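Local structure of poly(ADP-ribose) glycohydrolase (Thermomonospora curvata, 3SII) at residues R79-A84 against H252-V257; D87-L92 against R214-A219. The protein probably hydrolyses the ribose-ribose glycosidic bonds of poly(ADP-ribose), and is held here with an ADP-linked dihydroxypyrrolidine in its pocket. All coordinates share one frame; numbering follows the deposited sequence.

Contact 1: residues R79-A84 against H252-V257. With A1R (5'-O-[(S)-{[(S)-{[(2R,3R,4S)-3,4-dihydroxypyrrolidin-2-yl]methoxy}(hydroxy)phosphoryl]oxy}(hydroxy)phosphoryl]adenosine), chain B.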
loop_
_atom_site.group_PDB
_atom_site.type_symbol
_atom_site.label_atom_id
_atom_site.label_comp_id
_atom_site.label_asym_id
_atom_site.label_seq_id
_atom_site.Cartn_x
_atom_site.Cartn_y
_atom_site.Cartn_z
ATOM N N ARG A 79 -2.429 3.536 -11.926
ATOM C CA ARG A 79 -3.215 3.545 -13.157
ATOM C C ARG A 79 -2.402 4.054 -14.346
ATOM O O ARG A 79 -2.483 3.499 -15.450
ATOM C CB ARG A 79 -4.469 4.390 -12.944
ATOM C CG ARG A 79 -5.492 4.281 -14.051
ATOM C CD ARG A 79 -6.712 5.102 -13.695
ATOM N NE ARG A 79 -7.710 5.078 -14.757
ATOM C CZ ARG A 79 -8.748 5.909 -14.808
ATOM N NH1 ARG A 79 -8.921 6.814 -13.854
ATOM N NH2 ARG A 79 -9.619 5.828 -15.806
ATOM N N ARG A 80 -1.613 5.107 -14.127
ATOM C CA ARG A 80 -0.751 5.646 -15.175
ATOM C C ARG A 80 0.268 4.603 -15.634
ATOM O O ARG A 80 0.426 4.360 -16.836
ATOM C CB ARG A 80 -0.042 6.910 -14.679
ATOM C CG ARG A 80 1.011 7.460 -15.648
ATOM C CD ARG A 80 1.561 8.816 -15.204
ATOM N NE ARG A 80 2.158 8.798 -13.861
ATOM C CZ ARG A 80 3.451 8.602 -13.608
ATOM N NH1 ARG A 80 4.310 8.383 -14.598
ATOM N NH2 ARG A 80 3.884 8.621 -12.351
ATOM N N LEU A 81 0.970 3.994 -14.681
ATOM C CA LEU A 81 1.974 2.993 -15.007
ATOM C C LEU A 81 1.368 1.791 -15.718
ATOM O O LEU A 81 1.957 1.242 -16.655
ATOM C CB LEU A 81 2.713 2.542 -13.746
ATOM C CG LEU A 81 3.980 3.323 -13.386
ATOM C CD1 LEU A 81 3.776 4.840 -13.397
ATOM C CD2 LEU A 81 4.538 2.848 -12.037
ATOM N N THR A 82 0.186 1.387 -15.281
ATOM C CA THR A 82 -0.450 0.205 -15.829
ATOM C C THR A 82 -0.861 0.425 -17.277
ATOM O O THR A 82 -0.805 -0.496 -18.086
ATOM C CB THR A 82 -1.679 -0.203 -14.996
ATOM O OG1 THR A 82 -1.258 -0.504 -13.663
ATOM C CG2 THR A 82 -2.328 -1.440 -15.590
ATOM N N GLY A 83 -1.246 1.651 -17.601
ATOM C CA GLY A 83 -1.631 1.971 -18.966
ATOM C C GLY A 83 -0.437 2.005 -19.906
ATOM O O GLY A 83 -0.591 1.909 -21.121
ATOM N N ALA A 84 0.765 2.127 -19.345
ATOM C CA ALA A 84 1.968 2.338 -20.150
ATOM C C ALA A 84 2.734 1.067 -20.512
ATOM O O ALA A 84 3.531 1.076 -21.454
ATOM C CB ALA A 84 2.892 3.327 -19.455
ATOM N N HIS A 252 11.265 1.010 -12.357
ATOM C CA HIS A 252 10.584 2.275 -12.164
ATOM C C HIS A 252 10.018 2.292 -10.757
ATOM O O HIS A 252 9.344 1.355 -10.348
ATOM C CB HIS A 252 9.440 2.393 -13.180
ATOM C CG HIS A 252 8.820 3.756 -13.274
ATOM N ND1 HIS A 252 7.892 4.075 -14.244
ATOM C CD2 HIS A 252 8.984 4.875 -12.528
ATOM C CE1 HIS A 252 7.513 5.331 -14.094
ATOM N NE2 HIS A 252 8.160 5.842 -13.061
ATOM N N VAL A 253 10.327 3.344 -10.011
ATOM C CA VAL A 253 9.772 3.526 -8.680
ATOM C C VAL A 253 9.174 4.908 -8.635
ATOM O O VAL A 253 9.859 5.894 -8.938
ATOM C CB VAL A 253 10.839 3.411 -7.579
ATOM C CG1 VAL A 253 10.234 3.727 -6.200
ATOM C CG2 VAL A 253 11.472 2.032 -7.591
ATOM N N VAL A 254 7.894 4.985 -8.287
ATOM C CA VAL A 254 7.216 6.267 -8.150
ATOM C C VAL A 254 6.905 6.486 -6.679
ATOM O O VAL A 254 6.317 5.625 -6.031
ATOM C CB VAL A 254 5.892 6.314 -8.943
ATOM C CG1 VAL A 254 5.192 7.676 -8.733
ATOM C CG2 VAL A 254 6.128 6.052 -10.423
ATOM N N PHE A 255 7.339 7.621 -6.141
ATOM C CA PHE A 255 6.887 8.042 -4.826
ATOM C C PHE A 255 5.708 8.959 -5.062
ATOM O O PHE A 255 5.870 10.143 -5.374
ATOM C CB PHE A 255 8.017 8.725 -4.054
ATOM C CG PHE A 255 9.163 7.797 -3.740
ATOM C CD1 PHE A 255 9.092 6.934 -2.655
ATOM C CD2 PHE A 255 10.294 7.778 -4.535
ATOM C CE1 PHE A 255 10.142 6.064 -2.360
ATOM C CE2 PHE A 255 11.354 6.911 -4.255
ATOM C CZ PHE A 255 11.275 6.047 -3.163
ATOM N N ALA A 256 4.521 8.379 -4.966
ATOM C CA ALA A 256 3.279 9.107 -5.186
ATOM C C ALA A 256 2.812 9.614 -3.833
ATOM O O ALA A 256 2.368 8.843 -2.982
ATOM C CB ALA A 256 2.240 8.191 -5.826
ATOM N N VAL A 257 2.930 10.923 -3.631
ATOM C CA VAL A 257 2.638 11.517 -2.338
ATOM C C VAL A 257 1.596 12.621 -2.505
ATOM O O VAL A 257 1.909 13.750 -2.929
ATOM C CB VAL A 257 3.904 12.077 -1.676
ATOM C CG1 VAL A 257 3.583 12.500 -0.243
ATOM C CG2 VAL A 257 5.027 11.032 -1.709
HETATM N N1 A1R B . -2.001 8.470 -2.075
HETATM C C2 A1R B . -0.727 8.904 -1.837
HETATM N N3 A1R B . -0.379 9.538 -0.683
HETATM C C4 A1R B . -1.379 9.694 0.168
HETATM C C5 A1R B . -2.704 9.285 0.035
HETATM C C6 A1R B . -2.978 8.651 -1.159
HETATM N N6 A1R B . -4.296 8.190 -1.463
HETATM N N7 A1R B . -3.437 9.632 1.163
HETATM C C8 A1R B . -2.559 10.240 1.982
HETATM N N9 A1R B . -1.293 10.313 1.430
HETATM C "C1'" A1R B . -0.082 10.871 2.004
HETATM C "C2'" A1R B . -0.320 11.910 3.045
HETATM O "O2'" A1R B . 0.667 12.885 2.990
HETATM C "C3'" A1R B . -0.230 11.160 4.318
HETATM O "O3'" A1R B . 0.223 11.948 5.363
HETATM O "O4'" A1R B . 0.664 9.854 2.626
HETATM C "C4'" A1R B . 0.751 10.089 4.006
HETATM C "C5'" A1R B . 0.523 8.844 4.837
HETATM O "O5'" A1R B . -0.764 8.349 4.643
HETATM P PA A1R B . -1.546 7.625 5.837
HETATM O O1A A1R B . -2.702 6.958 5.146
HETATM O O2A A1R B . -1.949 8.524 6.953
HETATM O O3A A1R B . -0.546 6.491 6.314
HETATM P PB A1R B . -0.113 6.052 7.791
HETATM O O1B A1R B . 0.588 7.155 8.548
HETATM O O2B A1R B . 0.769 4.848 7.619
HETATM O O5N A1R B . -1.427 5.741 8.606
HETATM C C5N A1R B . -2.033 4.485 8.565
HETATM N N4N A1R B . -4.015 4.965 8.477
HETATM C C1N A1R B . -4.998 4.255 7.669
HETATM O O2N A1R B . -5.732 2.024 7.999
HETATM C C2N A1R B . -4.629 2.807 7.778
HETATM O O3N A1R B . -4.201 2.842 10.119
HETATM C C3N A1R B . -3.617 2.780 8.864
HETATM C C4N A1R B . -3.008 4.051 9.229
#
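L81 of the helix drops its branched end between H252 and V254, two residues apart on the same side of strand 252-256. CB carries the side chain off the helix toward the strand, and chi1 of -91°, well off a staggered value, swings the isopropyl end in beside the imidazole. CG then sits 4.1 Å from H252 CE1. Of its two branches, CD1 lies 3.8 Å from H252 CE1 and also spreads over a face of the R80 guanidinium, near its rim, while CD2 stands above one face of the H252 ring, again toward the rim, and touches V254 CG2 at 3.9 Å. The L81 and V254 side chains run past one another in opposite directions. A leucine suits the place because its forked end can serve both partners, and a valine, branched at CB, presents CG2 to L81 and R80 from close to the backbone.

R80 supplies the polar border. With CG anti to the backbone N (chi1 173°) the chain runs out straight until the bend at chi3, which lays the guanidinium by V254, NH2 being 3.9 Å from CG2. NH1 comes near the plane of the H252 ring, at its edge, 4.5 Å from CE1. E72 takes NE and E68 takes NH2 in salt bridges; E68 also receives a weak hydrogen bond from H252 NE2, so one carboxylate probably eases the closeness of the two basic side chains.

Past these residues the chain reaches the ligand, where A256 O is 3.3 Å from A1R C2 of the adenine. The helix runs roughly antiparallel to the strand, as in the α/β layers of a macro domain: helix 74-84 makes the β-α-β crossover from strand 66-70 to strand 90-94, passing over strands 252-256 and 214-217, which lie between them in the sheet.

Contact 2: residues D87-L92 against R214-A219. With A1R (5'-O-[(S)-{[(S)-{[(2R,3R,4S)-3,4-dihydroxypyrrolidin-2-yl]methoxy}(hydroxy)phosphoryl]oxy}(hydroxy)phosphoryl]adenosine), chain B.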
loop_
_atom_site.group_PDB
_atom_site.type_symbol
_atom_site.label_atom_id
_atom_site.label_comp_id
_atom_site.label_asym_id
_atom_site.label_seq_id
_atom_site.Cartn_x
_atom_site.Cartn_y
_atom_site.Cartn_z
ATOM N N ASP A 87 3.398 -5.201 -17.635
ATOM C CA ASP A 87 3.842 -5.867 -16.408
ATOM C C ASP A 87 3.106 -5.322 -15.186
ATOM O O ASP A 87 2.989 -4.113 -15.000
ATOM C CB ASP A 87 5.361 -5.752 -16.229
ATOM C CG ASP A 87 5.837 -4.323 -16.225
ATOM O OD1 ASP A 87 5.746 -3.660 -17.278
ATOM O OD2 ASP A 87 6.309 -3.859 -15.175
ATOM N N GLN A 88 2.605 -6.220 -14.350
ATOM C CA GLN A 88 1.785 -5.802 -13.213
ATOM C C GLN A 88 2.563 -4.959 -12.184
ATOM O O GLN A 88 3.646 -5.351 -11.749
ATOM C CB GLN A 88 1.193 -7.039 -12.543
ATOM C CG GLN A 88 0.138 -6.733 -11.485
ATOM C CD GLN A 88 -0.492 -8.004 -10.957
ATOM O OE1 GLN A 88 -0.196 -8.446 -9.845
ATOM N NE2 GLN A 88 -1.355 -8.609 -11.764
ATOM N N VAL A 89 1.996 -3.815 -11.808
ATOM C CA VAL A 89 2.623 -2.866 -10.889
ATOM C C VAL A 89 2.334 -3.308 -9.459
ATOM O O VAL A 89 1.259 -3.848 -9.191
ATOM C CB VAL A 89 2.025 -1.458 -11.107
ATOM C CG1 VAL A 89 2.557 -0.452 -10.096
ATOM C CG2 VAL A 89 2.277 -0.989 -12.554
ATOM N N ALA A 90 3.285 -3.099 -8.551
ATOM C CA ALA A 90 3.044 -3.339 -7.122
ATOM C C ALA A 90 2.970 -2.031 -6.355
ATOM O O ALA A 90 3.771 -1.118 -6.585
ATOM C CB ALA A 90 4.138 -4.229 -6.539
ATOM N N CYS A 91 2.017 -1.955 -5.430
ATOM C CA CYS A 91 1.781 -0.763 -4.635
ATOM C C CYS A 91 1.861 -1.057 -3.145
ATOM O O CYS A 91 1.287 -2.035 -2.675
ATOM C CB CYS A 91 0.379 -0.216 -4.893
ATOM S SG CYS A 91 0.012 0.233 -6.598
ATOM N N LEU A 92 2.545 -0.195 -2.405
ATOM C CA LEU A 92 2.587 -0.299 -0.956
ATOM C C LEU A 92 1.297 0.271 -0.356
ATOM O O LEU A 92 0.941 1.418 -0.615
ATOM C CB LEU A 92 3.823 0.433 -0.412
ATOM C CG LEU A 92 3.964 0.539 1.109
ATOM C CD1 LEU A 92 3.952 -0.857 1.763
ATOM C CD2 LEU A 92 5.230 1.334 1.476
ATOM N N ARG A 214 8.114 -2.591 -11.329
ATOM C CA ARG A 214 7.637 -1.220 -11.179
ATOM C C ARG A 214 6.812 -1.090 -9.902
ATOM O O ARG A 214 5.933 -1.907 -9.645
ATOM C CB ARG A 214 6.827 -0.804 -12.412
ATOM C CG ARG A 214 7.664 -0.903 -13.687
ATOM C CD ARG A 214 6.936 -0.335 -14.911
ATOM N NE ARG A 214 5.714 -1.083 -15.191
ATOM C CZ ARG A 214 4.649 -0.577 -15.806
ATOM N NH1 ARG A 214 4.652 0.687 -16.219
ATOM N NH2 ARG A 214 3.579 -1.337 -15.993
ATOM N N LEU A 215 7.131 -0.080 -9.093
ATOM C CA LEU A 215 6.563 0.044 -7.762
ATOM C C LEU A 215 6.008 1.416 -7.533
ATOM O O LEU A 215 6.572 2.408 -8.001
ATOM C CB LEU A 215 7.639 -0.141 -6.701
ATOM C CG LEU A 215 8.576 -1.318 -6.734
ATOM C CD1 LEU A 215 9.517 -1.219 -5.528
ATOM C CD2 LEU A 215 7.788 -2.611 -6.703
ATOM N N VAL A 216 4.922 1.471 -6.773
ATOM C CA VAL A 216 4.390 2.734 -6.280
ATOM C C VAL A 216 4.554 2.758 -4.768
ATOM O O VAL A 216 3.922 1.962 -4.048
ATOM C CB VAL A 216 2.928 2.950 -6.670
ATOM C CG1 VAL A 216 2.434 4.288 -6.144
ATOM C CG2 VAL A 216 2.774 2.901 -8.199
ATOM N N LEU A 217 5.438 3.641 -4.307
ATOM C CA LEU A 217 5.712 3.828 -2.876
ATOM C C LEU A 217 5.249 5.232 -2.471
ATOM O O LEU A 217 4.599 5.932 -3.252
ATOM C CB LEU A 217 7.206 3.651 -2.588
ATOM C CG LEU A 217 7.781 2.309 -3.077
ATOM C CD1 LEU A 217 9.288 2.281 -2.870
ATOM C CD2 LEU A 217 7.107 1.123 -2.394
ATOM N N GLY A 218 5.568 5.660 -1.255
ATOM C CA GLY A 218 5.124 6.975 -0.815
ATOM C C GLY A 218 5.471 7.208 0.638
ATOM O O GLY A 218 6.382 6.548 1.171
ATOM N N ALA A 219 4.743 8.132 1.261
ATOM C CA ALA A 219 5.012 8.586 2.628
ATOM C C ALA A 219 4.411 7.652 3.675
ATOM O O ALA A 219 3.627 8.058 4.543
ATOM C CB ALA A 219 4.524 10.031 2.819
HETATM N N1 A1R B . -2.001 8.470 -2.075
HETATM C C2 A1R B . -0.727 8.904 -1.837
HETATM N N3 A1R B . -0.379 9.538 -0.683
HETATM C C4 A1R B . -1.379 9.694 0.168
HETATM C C5 A1R B . -2.704 9.285 0.035
HETATM C C6 A1R B . -2.978 8.651 -1.159
HETATM N N6 A1R B . -4.296 8.190 -1.463
HETATM N N7 A1R B . -3.437 9.632 1.163
HETATM C C8 A1R B . -2.559 10.240 1.982
HETATM N N9 A1R B . -1.293 10.313 1.430
HETATM C "C1'" A1R B . -0.082 10.871 2.004
HETATM C "C2'" A1R B . -0.320 11.910 3.045
HETATM O "O2'" A1R B . 0.667 12.885 2.990
HETATM C "C3'" A1R B . -0.230 11.160 4.318
HETATM O "O3'" A1R B . 0.223 11.948 5.363
HETATM O "O4'" A1R B . 0.664 9.854 2.626
HETATM C "C4'" A1R B . 0.751 10.089 4.006
HETATM C "C5'" A1R B . 0.523 8.844 4.837
HETATM O "O5'" A1R B . -0.764 8.349 4.643
HETATM P PA A1R B . -1.546 7.625 5.837
HETATM O O1A A1R B . -2.702 6.958 5.146
HETATM O O2A A1R B . -1.949 8.524 6.953
HETATM O O3A A1R B . -0.546 6.491 6.314
HETATM P PB A1R B . -0.113 6.052 7.791
HETATM O O1B A1R B . 0.588 7.155 8.548
HETATM O O2B A1R B . 0.769 4.848 7.619
HETATM O O5N A1R B . -1.427 5.741 8.606
HETATM C C5N A1R B . -2.033 4.485 8.565
HETATM N N4N A1R B . -4.015 4.965 8.477
HETATM C C1N A1R B . -4.998 4.255 7.669
HETATM O O2N A1R B . -5.732 2.024 7.999
HETATM C C2N A1R B . -4.629 2.807 7.778
HETATM O O3N A1R B . -4.201 2.842 10.119
HETATM C C3N A1R B . -3.617 2.780 8.864
HETATM C C4N A1R B . -3.008 4.051 9.229
HETATM O O HOH W 1 6.098 -4.400 -12.576
HETATM O O HOH W 2 2.490 3.445 -2.045
#
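D87 and R214 meet side-on where two neighbouring parallel strands begin, in the central sheet of a fold consistent with the macro domain. R214 NE makes a salt bridge to D87 OD2, giving its hydrogen on the syn side, 2.8 Å away but 29° out of the carboxylate plane, while NH2 reaches D87 O at 3.0 Å, in both the carbonyl and guanidinium planes. Arginine suits the site because one flat group can serve a carboxylate and a backbone carbonyl together. The bend at chi3 (-62°) turns that group back toward D87, and V89 CG2 lies over one of its faces, 3.7 Å from NH2. With R214 cut back to an alanine, the D87 carboxylate would probably be left without its charged mate, D87 O without this donor, and a gap would open beside V89.

Farther out, L81 O holds NH1, and a water joins D87 OD2, Q88 O and R214 N. The ladder follows: A90 N to R214 O, V216 N to A90 O, and L92 N to V216 O, the middle bond being 2.8 Å. Small A90 packs on L215 across one face; on the other C91 SG meets V216 CB, and A77 and A78 of helix 74-84 cover that pair. After the strand ends at L217, the loop through G218 brings A219 O to 3.2 Å from A1R C5'.

From the N terminus, strand 66-70 leads into helix 74-84, where the first half of contact 1 lies, and the chain then turns at once into 87-92, the first half of contact 2. Some 120 residues later strand 214-217 closes contact 2, and strand 252-256 closes contact 1 afterwards, so the inner loop lies wholly within the outer one. Contact 1 sets the helix on the sheet; contact 2 pairs strands within it. Between the adjacent strands the two are joined by a probable hydrogen bond from L217 N to V254 O and by packing of V253 CG1 on L217 CD1. The 252-257 and 214-219 segments both run on to A1R.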